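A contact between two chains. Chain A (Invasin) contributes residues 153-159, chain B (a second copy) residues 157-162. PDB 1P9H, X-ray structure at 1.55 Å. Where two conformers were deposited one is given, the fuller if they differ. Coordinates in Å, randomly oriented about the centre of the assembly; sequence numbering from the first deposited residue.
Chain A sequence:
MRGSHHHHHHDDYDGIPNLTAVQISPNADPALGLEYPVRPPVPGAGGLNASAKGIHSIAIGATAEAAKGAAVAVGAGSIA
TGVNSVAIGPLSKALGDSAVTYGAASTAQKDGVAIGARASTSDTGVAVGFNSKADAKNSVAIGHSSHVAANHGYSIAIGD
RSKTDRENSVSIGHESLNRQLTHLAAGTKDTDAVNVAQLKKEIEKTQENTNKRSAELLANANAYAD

Chain A 153-159: GYSIAIG
Chain B, residues 157-162: AIGDRS

The two stretches run nearly antiparallel, 166° apart, with Tyr154(A) CA 6.1 Å from Asp160(B) CA and Ile156(A) CA 6.1 Å from Gly159(B) CA. Residues 156-158 of chain A are strand (phi/psi near -130/130), preceded by Ser155(A) at -98/171 and Tyr154(A) at 50/29. Chain B leaves its strand after Ile158(B) and enters a type II turn from Gly159(B) (113/160) through Asp160(B) (-54/126) and Arg161(B) (58/12), closed by Ser162(B) N to Gly159(B) O at 3.0 Å.

Apolar packing joins Ile156(A) (chi1 m, chi2 p) CG2 to Ile158(B) CG2 at 3.8 Å, and Ile158(A) CD1 to Ile158(B) CD1 at 4.0 Å, both Ile158 copies being m,t. Ile156(A) CD1 lies 3.6 Å from Gly159(B) CA; a CB there would clash with this methyl, and the backbone angles already call for glycine.

Asp160(B) (chi1 t, chi2 -95°) OD1 lies 3.3 Å from CD2 of Tyr154(A) (chi1 m, chi2 93°), near the ring plane, where the partly positive C-H edge suits a carboxylate. Asp160(B) OD1 also accepts from Arg161(B) (m,t,t, chi4 81°) NH1 at 2.7 Å in an intrachain salt bridge.

No direct hydrogen bond crosses the contact, but two waters bridge it. One accepts from Asp160(B) N (2.9 Å) and donates to Ser155(A) O (3.3 Å); the other lies 2.7 Å from Tyr154(A) OH and weakly accepts from Arg161(B) NH1 (3.1 Å), which thus serves both carboxylate and water.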

# COMPACT_ATOMS: atom_id res chain seq x y z
N GLY A 153 4.75 -15.25 -15.06
CA GLY A 153 4.62 -15.79 -13.72
C GLY A 153 5.66 -15.35 -12.71
O GLY A 153 6.85 -15.22 -13.02
N TYR A 154 5.18 -15.10 -11.49
CA TYR A 154 6.00 -14.69 -10.36
C TYR A 154 6.95 -13.53 -10.61
O TYR A 154 8.00 -13.43 -9.97
CB TYR A 154 6.79 -15.89 -9.84
CG TYR A 154 5.92 -17.07 -9.50
CD1 TYR A 154 5.68 -18.08 -10.44
CD2 TYR A 154 5.29 -17.17 -8.26
CE1 TYR A 154 4.84 -19.15 -10.15
CE2 TYR A 154 4.45 -18.24 -7.96
CZ TYR A 154 4.23 -19.22 -8.91
OH TYR A 154 3.41 -20.28 -8.61
N SER A 155 6.59 -12.64 -11.53
CA SER A 155 7.45 -11.51 -11.84
C SER A 155 7.06 -10.22 -11.13
O SER A 155 6.02 -10.13 -10.48
CB SER A 155 7.50 -11.28 -13.35
OG SER A 155 8.12 -12.39 -13.98
N ILE A 156 7.93 -9.21 -11.25
CA ILE A 156 7.73 -7.92 -10.60
C ILE A 156 8.08 -6.78 -11.55
O ILE A 156 9.05 -6.86 -12.29
CB ILE A 156 8.64 -7.78 -9.35
CG1 ILE A 156 8.34 -8.89 -8.34
CG2 ILE A 156 8.46 -6.41 -8.71
CD1 ILE A 156 9.12 -10.16 -8.60
N ALA A 157 7.28 -5.72 -11.51
CA ALA A 157 7.53 -4.53 -12.31
C ALA A 157 7.60 -3.39 -11.30
O ALA A 157 6.67 -3.20 -10.52
CB ALA A 157 6.40 -4.30 -13.31
N ILE A 158 8.71 -2.65 -11.33
CA ILE A 158 8.95 -1.54 -10.42
C ILE A 158 9.17 -0.21 -11.14
O ILE A 158 10.09 -0.10 -11.94
CB ILE A 158 10.21 -1.82 -9.57
CG1 ILE A 158 10.01 -3.07 -8.72
CG2 ILE A 158 10.54 -0.61 -8.70
CD1 ILE A 158 11.27 -3.52 -8.00
N GLY A 159 8.34 0.78 -10.84
CA GLY A 159 8.53 2.08 -11.45
C GLY A 159 7.44 2.51 -12.41
O GLY A 159 6.67 1.69 -12.92
N ALA B 157 12.81 -7.32 0.71
CA ALA B 157 12.49 -8.53 -0.03
C ALA B 157 11.41 -8.10 -1.02
O ALA B 157 10.38 -7.56 -0.62
CB ALA B 157 11.97 -9.62 0.90
N ILE B 158 11.67 -8.36 -2.31
CA ILE B 158 10.76 -7.99 -3.39
C ILE B 158 10.30 -9.19 -4.21
O ILE B 158 11.13 -9.89 -4.79
CB ILE B 158 11.45 -7.00 -4.36
CG1 ILE B 158 11.83 -5.72 -3.62
CG2 ILE B 158 10.55 -6.71 -5.55
CD1 ILE B 158 12.68 -4.78 -4.45
N GLY B 159 8.99 -9.41 -4.27
CA GLY B 159 8.49 -10.51 -5.08
C GLY B 159 7.84 -11.64 -4.31
O GLY B 159 8.07 -11.81 -3.11
N ASP B 160 7.03 -12.43 -5.01
CA ASP B 160 6.37 -13.57 -4.39
C ASP B 160 7.41 -14.47 -3.73
O ASP B 160 8.38 -14.88 -4.36
CB ASP B 160 5.60 -14.37 -5.45
CG ASP B 160 4.96 -15.62 -4.87
OD1 ASP B 160 5.57 -16.71 -4.96
OD2 ASP B 160 3.85 -15.51 -4.33
N ARG B 161 7.19 -14.74 -2.44
CA ARG B 161 8.06 -15.60 -1.64
C ARG B 161 9.52 -15.18 -1.53
O ARG B 161 10.36 -15.96 -1.05
CB ARG B 161 7.97 -17.05 -2.16
CG ARG B 161 6.59 -17.68 -1.97
CD ARG B 161 6.54 -19.09 -2.54
NE ARG B 161 5.29 -19.78 -2.24
CZ ARG B 161 4.15 -19.62 -2.92
NH1 ARG B 161 4.09 -18.79 -3.95
NH2 ARG B 161 3.07 -20.31 -2.57
N SER B 162 9.85 -13.97 -1.95
CA SER B 162 11.23 -13.52 -1.84
C SER B 162 11.63 -13.41 -0.38
O SER B 162 10.85 -12.96 0.46
CB SER B 162 11.42 -12.16 -2.53
OG SER B 162 11.29 -12.31 -3.94
O HOH W 1 2.39 -20.24 -6.08
O HOH W 2 6.10 -11.85 -7.72